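Local coordinates for glycosyl hydrolases family 31 family protein (PDB 6DRU) that releases alpha-xylose from the non-reducing end of xyloglucan oligosaccharides as an alpha-xylosidase of glycoside hydrolase family 31, at residues 293-298 and 373-378; 678-683 and 711-716; 45-50 and 217-222. All blocks are in the same frame, centred on the assembly; numbering follows the deposited sequence.

In the fold
The three contacts sit in different parts of a family 31 glycosidase. Contact 3 joins a loop to a strand of the N-terminal beta-sandwich, contact 1 packs a loop onto a helix of the catalytic TIM barrel, and contact 2 joins the end of strand 677-679 in the C-terminal beta domain to the region of helix 709-712. Contacts 1 and 3 come nearest each other, about 10 Å between nearest atoms and 34 Å between centres; contact 2 is about 32 Å from contact 1 and 26 Å from contact 3 by nearest atoms. Contact 1 is the one near the active site: the Trp295 side chain lies about 10 Å from that of Asp395, probably catalytic, and about 13 Å from the bound xylose.

Contact 1. Residues 293-298 and 373-378. With NAG (2-acetamido-2-deoxy-beta-D-glucopyranose), chain D.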
loop_
_atom_site.group_PDB
_atom_site.type_symbol
_atom_site.label_atom_id
_atom_site.label_comp_id
_atom_site.label_asym_id
_atom_site.label_seq_id
_atom_site.Cartn_x
_atom_site.Cartn_y
_atom_site.Cartn_z
ATOM N N GLY A 293 -0.917 -28.746 -18.239
ATOM C CA GLY A 293 -0.711 -27.777 -19.294
ATOM C C GLY A 293 -0.570 -28.386 -20.669
ATOM O O GLY A 293 -0.566 -27.644 -21.660
ATOM N N ASP A 294 -0.440 -29.712 -20.762
ATOM C CA ASP A 294 -0.372 -30.361 -22.068
ATOM C C ASP A 294 -1.704 -30.265 -22.801
ATOM O O ASP A 294 -1.732 -30.116 -24.028
ATOM C CB ASP A 294 0.051 -31.821 -21.905
ATOM C CG ASP A 294 1.540 -31.973 -21.654
ATOM O OD1 ASP A 294 2.243 -30.942 -21.589
ATOM O OD2 ASP A 294 2.009 -33.124 -21.522
ATOM N N TRP A 295 -2.812 -30.345 -22.066
ATOM C CA TRP A 295 -4.157 -30.235 -22.626
ATOM C C TRP A 295 -4.355 -31.240 -23.760
ATOM O O TRP A 295 -4.691 -30.898 -24.895
ATOM C CB TRP A 295 -4.436 -28.800 -23.073
ATOM C CG TRP A 295 -4.484 -27.864 -21.909
ATOM C CD1 TRP A 295 -5.066 -28.102 -20.697
ATOM C CD2 TRP A 295 -3.895 -26.563 -21.822
ATOM N NE1 TRP A 295 -4.895 -27.021 -19.869
ATOM C CE2 TRP A 295 -4.177 -26.063 -20.535
ATOM C CE3 TRP A 295 -3.165 -25.767 -22.710
ATOM C CZ2 TRP A 295 -3.755 -24.805 -20.115
ATOM C CZ3 TRP A 295 -2.748 -24.519 -22.289
ATOM C CH2 TRP A 295 -3.044 -24.050 -21.004
ATOM N N ALA A 296 -4.132 -32.504 -23.412
ATOM C CA ALA A 296 -4.271 -33.639 -24.310
ATOM C C ALA A 296 -4.220 -34.907 -23.474
ATOM O O ALA A 296 -3.552 -34.952 -22.437
ATOM C CB ALA A 296 -3.168 -33.658 -25.375
ATOM N N LEU A 297 -4.933 -35.930 -23.931
ATOM C CA LEU A 297 -4.925 -37.204 -23.232
ATOM C C LEU A 297 -3.561 -37.868 -23.360
ATOM O O LEU A 297 -2.940 -37.848 -24.426
ATOM C CB LEU A 297 -6.019 -38.118 -23.783
ATOM C CG LEU A 297 -7.445 -37.608 -23.565
ATOM C CD1 LEU A 297 -8.449 -38.434 -24.355
ATOM C CD2 LEU A 297 -7.787 -37.613 -22.085
ATOM N N ASP A 298 -3.089 -38.444 -22.260
ATOM C CA ASP A 298 -1.817 -39.152 -22.254
ATOM C C ASP A 298 -1.876 -40.313 -23.243
ATOM O O ASP A 298 -2.685 -41.235 -23.056
ATOM C CB ASP A 298 -1.501 -39.658 -20.846
ATOM C CG ASP A 298 -0.127 -40.307 -20.742
ATOM O OD1 ASP A 298 0.641 -40.271 -21.728
ATOM O OD2 ASP A 298 0.188 -40.851 -19.660
ATOM N N ARG A 373 -6.696 -17.459 -24.452
ATOM C CA ARG A 373 -7.901 -18.210 -24.797
ATOM C C ARG A 373 -7.745 -18.894 -26.150
ATOM O O ARG A 373 -8.203 -20.028 -26.338
ATOM C CB ARG A 373 -9.121 -17.289 -24.786
ATOM C CG ARG A 373 -9.463 -16.738 -23.409
ATOM C CD ARG A 373 -10.904 -16.269 -23.354
ATOM N NE ARG A 373 -11.176 -15.173 -24.281
ATOM C CZ ARG A 373 -11.059 -13.887 -23.970
ATOM N NH1 ARG A 373 -10.666 -13.531 -22.754
ATOM N NH2 ARG A 373 -11.334 -12.955 -24.874
ATOM N N LYS A 374 -7.084 -18.227 -27.099
ATOM C CA LYS A 374 -6.861 -18.835 -28.405
ATOM C C LYS A 374 -5.860 -19.974 -28.321
ATOM O O LYS A 374 -6.046 -21.019 -28.957
ATOM C CB LYS A 374 -6.350 -17.788 -29.395
ATOM C CG LYS A 374 -5.709 -18.423 -30.630
ATOM C CD LYS A 374 -5.503 -17.457 -31.783
ATOM C CE LYS A 374 -4.269 -17.848 -32.595
ATOM N NZ LYS A 374 -4.123 -19.323 -32.718
ATOM N N PHE A 375 -4.805 -19.797 -27.525
ATOM C CA PHE A 375 -3.817 -20.854 -27.357
ATOM C C PHE A 375 -4.455 -22.117 -26.800
ATOM O O PHE A 375 -4.128 -23.230 -27.230
ATOM C CB PHE A 375 -2.689 -20.375 -26.444
ATOM C CG PHE A 375 -1.566 -21.366 -26.287
ATOM C CD1 PHE A 375 -1.643 -22.388 -25.354
ATOM C CD2 PHE A 375 -0.430 -21.267 -27.069
ATOM C CE1 PHE A 375 -0.612 -23.294 -25.212
ATOM C CE2 PHE A 375 0.604 -22.169 -26.928
ATOM C CZ PHE A 375 0.511 -23.184 -25.999
ATOM N N LEU A 376 -5.376 -21.966 -25.846
ATOM C CA LEU A 376 -5.946 -23.137 -25.191
ATOM C C LEU A 376 -6.931 -23.858 -26.103
ATOM O O LEU A 376 -6.992 -25.092 -26.103
ATOM C CB LEU A 376 -6.616 -22.727 -23.880
ATOM C CG LEU A 376 -7.620 -23.703 -23.270
ATOM C CD1 LEU A 376 -6.911 -24.942 -22.756
ATOM C CD2 LEU A 376 -8.393 -23.024 -22.153
ATOM N N TRP A 377 -7.697 -23.110 -26.905
ATOM C CA TRP A 377 -8.604 -23.765 -27.840
ATOM C C TRP A 377 -7.845 -24.479 -28.947
ATOM O O TRP A 377 -8.287 -25.531 -29.419
ATOM C CB TRP A 377 -9.584 -22.762 -28.446
ATOM C CG TRP A 377 -10.563 -23.437 -29.347
ATOM C CD1 TRP A 377 -10.669 -23.297 -30.698
ATOM C CD2 TRP A 377 -11.560 -24.390 -28.961
ATOM N NE1 TRP A 377 -11.680 -24.095 -31.178
ATOM C CE2 TRP A 377 -12.241 -24.777 -30.132
ATOM C CE3 TRP A 377 -11.946 -24.950 -27.739
ATOM C CZ2 TRP A 377 -13.289 -25.695 -30.115
ATOM C CZ3 TRP A 377 -12.985 -25.863 -27.725
ATOM C CH2 TRP A 377 -13.644 -26.226 -28.906
ATOM N N SER A 378 -6.710 -23.924 -29.378
ATOM C CA SER A 378 -5.896 -24.603 -30.379
ATOM C C SER A 378 -5.438 -25.968 -29.883
ATOM O O SER A 378 -5.239 -26.888 -30.685
ATOM C CB SER A 378 -4.695 -23.737 -30.755
ATOM O OG SER A 378 -3.721 -23.752 -29.726
HETATM C C1 NAG D . 0.017 -41.477 -13.498
HETATM C C2 NAG D . 0.546 -42.189 -14.724
HETATM C C3 NAG D . -0.329 -43.313 -15.135
HETATM C C4 NAG D . -0.594 -44.222 -13.955
HETATM C C5 NAG D . -1.203 -43.396 -12.844
HETATM C C6 NAG D . -1.510 -44.264 -11.643
HETATM C C7 NAG D . 1.915 -40.728 -16.172
HETATM C C8 NAG D . 2.005 -39.753 -17.326
HETATM N N2 NAG D . 0.655 -41.268 -15.801
HETATM O O3 NAG D . 0.273 -43.993 -16.212
HETATM O O4 NAG D . -1.472 -45.258 -14.325
HETATM O O5 NAG D . -0.279 -42.399 -12.479
HETATM O O6 NAG D . -1.190 -43.561 -10.463
HETATM O O7 NAG D . 2.917 -41.049 -15.566
#
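Trp295, in the loop after barrel strand 281-284, meets Leu376 and Phe375 of helix 370-385 through apolar contacts alone. The CH-pi contact comes from Leu376: with CG anti to the backbone N (chi1 162°), its CD1 methyl sits over one face of the indole, 3.7 Å from the centroid of the five-membered ring of Trp295 and only 18° off the ring normal. The other face of the same indole is covered, toward its rim, by Gly293 O of its own loop. Phe375 approaches differently, edge against edge, with CE1 3.8 Å from Trp295 CZ3 and each contact atom near the plane of the opposing ring. Leu338 of helix 335-340 touches both aromatic side chains.

Polar bonds serve each partner separately. Trp295 NE1 bonds to the carbonyl O of Trp325, while within the helix Ser378 OG donates to Phe375 O (2.6 Å). Asp298, at the far end of the loop segment, pairs with Arg300 beside a protein-linked glycan. The indole is thus held by a methyl on one face and by a directional bond at its nitrogen, a combination that would limit its rotation, with the nitrogen bonded to the backbone of a residue that lines the xylose pocket.

Contact 2. Residues 678-683 and 711-716. With NAG (2-acetamido-2-deoxy-beta-D-glucopyranose), chain K.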
loop_
_atom_site.group_PDB
_atom_site.type_symbol
_atom_site.label_atom_id
_atom_site.label_comp_id
_atom_site.label_asym_id
_atom_site.label_seq_id
_atom_site.Cartn_x
_atom_site.Cartn_y
_atom_site.Cartn_z
ATOM N N THR A 678 -51.735 -33.691 -8.114
ATOM C CA THR A 678 -51.846 -35.126 -8.338
ATOM C C THR A 678 -50.508 -35.776 -8.022
ATOM O O THR A 678 -49.489 -35.429 -8.628
ATOM C CB THR A 678 -52.257 -35.433 -9.777
ATOM O OG1 THR A 678 -53.501 -34.786 -10.072
ATOM C CG2 THR A 678 -52.403 -36.933 -9.983
ATOM N N TYR A 679 -50.512 -36.709 -7.073
ATOM C CA TYR A 679 -49.294 -37.433 -6.742
ATOM C C TYR A 679 -48.903 -38.352 -7.894
ATOM O O TYR A 679 -49.750 -39.012 -8.499
ATOM C CB TYR A 679 -49.483 -38.233 -5.455
ATOM C CG TYR A 679 -48.191 -38.719 -4.845
ATOM C CD1 TYR A 679 -47.193 -37.822 -4.484
ATOM C CD2 TYR A 679 -47.975 -40.069 -4.608
ATOM C CE1 TYR A 679 -46.009 -38.258 -3.923
ATOM C CE2 TYR A 679 -46.796 -40.515 -4.043
ATOM C CZ TYR A 679 -45.816 -39.606 -3.702
ATOM O OH TYR A 679 -44.641 -40.046 -3.139
ATOM N N TRP A 680 -47.604 -38.380 -8.200
ATOM C CA TRP A 680 -47.139 -39.066 -9.401
ATOM C C TRP A 680 -47.333 -40.574 -9.304
ATOM O O TRP A 680 -47.696 -41.221 -10.292
ATOM C CB TRP A 680 -45.669 -38.735 -9.652
ATOM C CG TRP A 680 -45.142 -39.267 -10.948
ATOM C CD1 TRP A 680 -44.574 -40.490 -11.167
ATOM C CD2 TRP A 680 -45.129 -38.588 -12.210
ATOM N NE1 TRP A 680 -44.211 -40.614 -12.488
ATOM C CE2 TRP A 680 -44.540 -39.459 -13.149
ATOM C CE3 TRP A 680 -45.559 -37.327 -12.637
ATOM C CZ2 TRP A 680 -44.370 -39.110 -14.487
ATOM C CZ3 TRP A 680 -45.390 -36.982 -13.968
ATOM C CH2 TRP A 680 -44.801 -37.870 -14.876
ATOM N N TRP A 681 -47.099 -41.151 -8.127
ATOM C CA TRP A 681 -47.038 -42.601 -8.002
ATOM C C TRP A 681 -48.377 -43.244 -7.671
ATOM O O TRP A 681 -48.561 -44.434 -7.949
ATOM C CB TRP A 681 -46.005 -42.983 -6.939
ATOM C CG TRP A 681 -44.677 -42.352 -7.194
ATOM C CD1 TRP A 681 -44.089 -41.361 -6.467
ATOM C CD2 TRP A 681 -43.782 -42.642 -8.276
ATOM N NE1 TRP A 681 -42.876 -41.027 -7.016
ATOM C CE2 TRP A 681 -42.664 -41.798 -8.128
ATOM C CE3 TRP A 681 -43.814 -43.538 -9.348
ATOM C CZ2 TRP A 681 -41.588 -41.824 -9.013
ATOM C CZ3 TRP A 681 -42.746 -43.561 -10.225
ATOM C CH2 TRP A 681 -41.648 -42.709 -10.053
ATOM N N THR A 682 -49.314 -42.497 -7.089
ATOM C CA THR A 682 -50.622 -43.033 -6.749
ATOM C C THR A 682 -51.757 -42.412 -7.550
ATOM O O THR A 682 -52.888 -42.903 -7.467
ATOM C CB THR A 682 -50.908 -42.843 -5.252
ATOM O OG1 THR A 682 -51.180 -41.462 -4.985
ATOM C CG2 THR A 682 -49.716 -43.290 -4.420
ATOM N N ASN A 683 -51.489 -41.348 -8.309
ATOM C CA ASN A 683 -52.499 -40.622 -9.079
ATOM C C ASN A 683 -53.591 -40.030 -8.196
ATOM O O ASN A 683 -54.659 -39.657 -8.691
ATOM C CB ASN A 683 -53.119 -41.502 -10.168
ATOM C CG ASN A 683 -52.187 -41.717 -11.336
ATOM O OD1 ASN A 683 -51.515 -40.788 -11.787
ATOM N ND2 ASN A 683 -52.137 -42.944 -11.834
ATOM N N GLU A 711 -50.427 -34.187 -20.564
ATOM C CA GLU A 711 -50.158 -32.893 -21.184
ATOM C C GLU A 711 -48.739 -32.422 -20.896
ATOM O O GLU A 711 -48.056 -31.918 -21.795
ATOM C CB GLU A 711 -51.134 -31.832 -20.680
ATOM C CG GLU A 711 -52.512 -32.324 -20.323
ATOM C CD GLU A 711 -53.331 -31.244 -19.642
ATOM O OE1 GLU A 711 -53.873 -30.368 -20.349
ATOM O OE2 GLU A 711 -53.409 -31.257 -18.395
ATOM N N LEU A 712 -48.283 -32.570 -19.650
ATOM C CA LEU A 712 -46.924 -32.158 -19.316
ATOM C C LEU A 712 -45.894 -33.023 -20.027
ATOM O O LEU A 712 -44.831 -32.526 -20.415
ATOM C CB LEU A 712 -46.723 -32.182 -17.796
ATOM C CG LEU A 712 -46.391 -33.468 -17.034
ATOM C CD1 LEU A 712 -44.888 -33.698 -16.948
ATOM C CD2 LEU A 712 -47.004 -33.423 -15.643
ATOM N N LEU A 713 -46.195 -34.309 -20.225
ATOM C CA LEU A 713 -45.318 -35.159 -21.018
ATOM C C LEU A 713 -45.321 -34.768 -22.489
ATOM O O LEU A 713 -44.409 -35.160 -23.224
ATOM C CB LEU A 713 -45.727 -36.625 -20.862
ATOM C CG LEU A 713 -44.861 -37.499 -19.954
ATOM C CD1 LEU A 713 -44.784 -36.927 -18.551
ATOM C CD2 LEU A 713 -45.397 -38.921 -19.920
ATOM N N SER A 714 -46.325 -34.004 -22.934
ATOM C CA SER A 714 -46.380 -33.548 -24.317
ATOM C C SER A 714 -45.526 -32.312 -24.564
ATOM O O SER A 714 -45.139 -32.065 -25.712
ATOM C CB SER A 714 -47.826 -33.248 -24.721
ATOM O OG SER A 714 -48.218 -31.968 -24.256
ATOM N N GLY A 715 -45.221 -31.538 -23.520
ATOM C CA GLY A 715 -44.446 -30.328 -23.629
ATOM C C GLY A 715 -45.271 -29.056 -23.736
ATOM O O GLY A 715 -44.782 -27.981 -23.366
ATOM N N ASN A 716 -46.506 -29.148 -24.236
ATOM C CA ASN A 716 -47.373 -27.975 -24.363
ATOM C C ASN A 716 -47.824 -27.544 -22.972
ATOM O O ASN A 716 -48.900 -27.894 -22.488
ATOM C CB ASN A 716 -48.567 -28.257 -25.267
ATOM C CG ASN A 716 -48.158 -28.743 -26.640
ATOM O OD1 ASN A 716 -47.045 -29.237 -26.830
ATOM N ND2 ASN A 716 -49.045 -28.578 -27.615
HETATM C C1 NAG K . -51.267 -43.064 -12.987
HETATM C C2 NAG K . -51.049 -44.559 -13.011
HETATM C C3 NAG K . -50.091 -44.950 -14.073
HETATM C C4 NAG K . -50.514 -44.369 -15.406
HETATM C C5 NAG K . -50.762 -42.880 -15.282
HETATM C C6 NAG K . -51.308 -42.338 -16.585
HETATM C C7 NAG K . -51.368 -45.858 -10.944
HETATM C C8 NAG K . -52.714 -46.340 -11.444
HETATM N N2 NAG K . -50.579 -44.987 -11.739
HETATM O O3 NAG K . -50.006 -46.356 -14.120
HETATM O O4 NAG K . -49.500 -44.594 -16.357
HETATM O O5 NAG K . -51.694 -42.641 -14.257
HETATM O O6 NAG K . -51.585 -40.963 -16.440
HETATM O O7 NAG K . -50.959 -46.217 -9.858
#
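Trp680 reaches from the end of strand 677-679 in the C-terminal beta domain of this family 31 enzyme to Leu712 and Leu713, near the C-terminal end of helix 709-712. The backbones stay well apart, with 12.1 Å between the CA atoms of Trp680 and Leu712, and the indole bridges the gap. From CB, the chain sets CG anti to the backbone N (chi1 -173°), which lets the far edge of the ring reach the two leucines. CD1, on the pyrrole side, lies over the face of the neighbouring Trp681 indole, 3.6 Å from Trp681 CE3 and toward the rim of that ring. Farther out, the six-membered ring makes the contact proper with its edge: CZ3 is 4.3 Å from Leu712 CD2, and CH2, at the tip, is 3.8 Å from Leu713 CD1, which lies near the indole plane. Arg709 adds a cation-pi interaction with Trp680, and Leu591 of helix 582-594 touches it too, so several parts of the fold converge on this one side chain.

Beyond the indole the strand end turns back, Asn683 N bonding to Tyr679 O (2.9 Å). Asn683 has positive phi and begins an Asn-Glu-Thr sequon, completed by Glu684 and Thr685; its side chain carries the N-linked sugar. On the other segment, Gly715 leaves helical geometry with phi of 96°, as the chain turns from the helix. Just there Ser714 forms an ST turn, its OG accepting from the backbone N of Asn716 at 3.3 Å. At the glycosylated end, Asn683 ND2 is joined to C1 of the N-acetylglucosamine by a covalent bond of 1.4 Å.

Contact 3. Residues 45-50 and 217-222; sequences SFIYDP and DYVIVA
Loop 45-50 runs beside strand 217-222 of the N-terminal beta-sandwich, with 8.6 Å between the CA atoms of Ser45 and Asp217 and 9.0 Å between those of Ile47 and Val219. At that spacing the two backbones do not pair. The strand is already flanked in its sheet by strands 28-35 and 187-191, with which it forms antiparallel backbone bonds, so the loop lies across a face of the sheet. Strand alternation then decides which residues meet it: the CB atoms of Asp217 and Val219 point toward the loop, while that of Tyr218 points away; its ring meets Phe189 and Phe141.

The apolar part of the contact is a single meeting of methyl groups. Ile47 CD1 and Val219 CG2 reach toward each other, tip to tip, at 3.8 Å. Ile47 places CG1 between its backbone N and carbonyl carbon (chi1 66°) and then runs extended through CG1, which brings CD1 to Val219. Arg30 of strand 28-35 touches both side chains.

The polar part is indirect. Ser45 OG and Asp217 OD2 are too far apart to bond, at 4.5 Å, but Asn192 ND2 hydrogen-bonds to both, and Asn192 OD1 takes the backbone N of Phe46. Arg30 NH2 makes a salt bridge to the same Asp217 OD2, so that one carboxylate oxygen holds two partners and is probably stabilised as charged. The Phe46 ring, meanwhile, meets Trp441 and Tyr473 of the TIM barrel edge to face, tying the loop to the catalytic domain. Within the loop a weak but nearly straight bond, 3.5 Å long at 171°, runs from Ile47 N to Ser45 OG.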
loop_
_atom_site.group_PDB
_atom_site.type_symbol
_atom_site.label_atom_id
_atom_site.label_comp_id
_atom_site.label_asym_id
_atom_site.label_seq_id
_atom_site.Cartn_x
_atom_site.Cartn_y
_atom_site.Cartn_z
ATOM N N SER A 45 -17.490 -5.026 -18.126
ATOM C CA SER A 45 -18.915 -4.929 -17.851
ATOM C C SER A 45 -19.582 -6.240 -18.230
ATOM O O SER A 45 -19.181 -6.896 -19.196
ATOM C CB SER A 45 -19.566 -3.772 -18.624
ATOM O OG SER A 45 -20.962 -3.719 -18.385
ATOM N N PHE A 46 -20.589 -6.625 -17.453
ATOM C CA PHE A 46 -21.302 -7.877 -17.662
ATOM C C PHE A 46 -22.733 -7.658 -18.132
ATOM O O PHE A 46 -23.490 -8.627 -18.247
ATOM C CB PHE A 46 -21.279 -8.711 -16.380
ATOM C CG PHE A 46 -19.894 -9.090 -15.935
ATOM C CD1 PHE A 46 -19.254 -10.193 -16.479
ATOM C CD2 PHE A 46 -19.228 -8.338 -14.979
ATOM C CE1 PHE A 46 -17.975 -10.542 -16.076
ATOM C CE2 PHE A 46 -17.949 -8.681 -14.570
ATOM C CZ PHE A 46 -17.322 -9.784 -15.120
ATOM N N ILE A 47 -23.119 -6.415 -18.409
ATOM C CA ILE A 47 -24.465 -6.101 -18.870
ATOM C C ILE A 47 -24.405 -5.664 -20.327
ATOM O O ILE A 47 -23.381 -5.167 -20.810
ATOM C CB ILE A 47 -25.138 -5.017 -17.999
ATOM C CG1 ILE A 47 -24.403 -3.685 -18.139
ATOM C CG2 ILE A 47 -25.184 -5.458 -16.544
ATOM C CD1 ILE A 47 -25.158 -2.514 -17.552
ATOM N N TYR A 48 -25.518 -5.861 -21.030
ATOM C CA TYR A 48 -25.623 -5.524 -22.442
ATOM C C TYR A 48 -26.061 -4.075 -22.610
ATOM O O TYR A 48 -26.947 -3.595 -21.898
ATOM C CB TYR A 48 -26.619 -6.452 -23.144
ATOM C CG TYR A 48 -26.119 -7.866 -23.344
ATOM C CD1 TYR A 48 -26.170 -8.796 -22.315
ATOM C CD2 TYR A 48 -25.603 -8.273 -24.568
ATOM C CE1 TYR A 48 -25.714 -10.088 -22.495
ATOM C CE2 TYR A 48 -25.146 -9.564 -24.758
ATOM C CZ TYR A 48 -25.203 -10.467 -23.720
ATOM O OH TYR A 48 -24.749 -11.754 -23.905
ATOM N N ASP A 49 -25.440 -3.385 -23.561
ATOM C CA ASP A 49 -25.815 -2.015 -23.909
ATOM C C ASP A 49 -25.974 -1.922 -25.420
ATOM O O ASP A 49 -24.962 -1.985 -26.149
ATOM C CB ASP A 49 -24.785 -1.007 -23.408
ATOM C CG ASP A 49 -25.250 0.427 -23.569
ATOM O OD1 ASP A 49 -26.444 0.634 -23.875
ATOM O OD2 ASP A 49 -24.423 1.347 -23.387
ATOM N N PRO A 50 -27.204 -1.782 -25.939
ATOM C CA PRO A 50 -28.435 -1.710 -25.147
ATOM C C PRO A 50 -28.838 -3.083 -24.626
ATOM O O PRO A 50 -28.298 -4.079 -25.109
ATOM C CB PRO A 50 -29.458 -1.177 -26.149
ATOM C CG PRO A 50 -28.991 -1.717 -27.454
ATOM C CD PRO A 50 -27.482 -1.735 -27.386
ATOM N N ASP A 217 -20.440 0.768 -10.769
ATOM C CA ASP A 217 -21.481 0.568 -11.773
ATOM C C ASP A 217 -22.504 -0.422 -11.238
ATOM O O ASP A 217 -22.149 -1.553 -10.892
ATOM C CB ASP A 217 -20.866 0.064 -13.086
ATOM C CG ASP A 217 -21.875 -0.025 -14.219
ATOM O OD1 ASP A 217 -23.031 0.413 -14.039
ATOM O OD2 ASP A 217 -21.503 -0.529 -15.300
ATOM N N TYR A 218 -23.767 -0.001 -11.169
ATOM C CA TYR A 218 -24.837 -0.908 -10.776
ATOM C C TYR A 218 -26.111 -0.556 -11.531
ATOM O O TYR A 218 -26.261 0.547 -12.063
ATOM C CB TYR A 218 -25.077 -0.891 -9.258
ATOM C CG TYR A 218 -25.589 0.414 -8.679
ATOM C CD1 TYR A 218 -26.949 0.704 -8.661
ATOM C CD2 TYR A 218 -24.718 1.335 -8.113
ATOM C CE1 TYR A 218 -27.423 1.885 -8.120
ATOM C CE2 TYR A 218 -25.184 2.520 -7.567
ATOM C CZ TYR A 218 -26.537 2.787 -7.572
ATOM O OH TYR A 218 -27.006 3.963 -7.033
ATOM N N VAL A 219 -27.029 -1.524 -11.573
ATOM C CA VAL A 219 -28.309 -1.396 -12.260
ATOM C C VAL A 219 -29.406 -1.864 -11.314
ATOM O O VAL A 219 -29.262 -2.894 -10.647
ATOM C CB VAL A 219 -28.345 -2.214 -13.571
ATOM C CG1 VAL A 219 -29.692 -2.066 -14.259
ATOM C CG2 VAL A 219 -27.225 -1.787 -14.504
ATOM N N ILE A 220 -30.498 -1.103 -11.247
ATOM C CA ILE A 220 -31.658 -1.456 -10.435
ATOM C C ILE A 220 -32.884 -1.484 -11.339
ATOM O O ILE A 220 -33.098 -0.563 -12.136
ATOM C CB ILE A 220 -31.848 -0.483 -9.255
ATOM C CG1 ILE A 220 -33.068 -0.879 -8.419
ATOM C CG2 ILE A 220 -31.961 0.958 -9.735
ATOM C CD1 ILE A 220 -33.207 -0.090 -7.136
ATOM N N VAL A 221 -33.677 -2.547 -11.224
ATOM C CA VAL A 221 -34.872 -2.735 -12.037
ATOM C C VAL A 221 -36.030 -3.093 -11.117
ATOM O O VAL A 221 -35.870 -3.886 -10.182
ATOM C CB VAL A 221 -34.660 -3.819 -13.117
ATOM C CG1 VAL A 221 -34.191 -5.124 -12.489
ATOM C CG2 VAL A 221 -35.933 -4.029 -13.919
ATOM N N ALA A 222 -37.192 -2.499 -11.374
ATOM C CA ALA A 222 -38.375 -2.679 -10.544
ATOM C C ALA A 222 -39.412 -3.557 -11.233
ATOM O O ALA A 222 -39.505 -3.597 -12.463
ATOM C CB ALA A 222 -39.008 -1.329 -10.196
#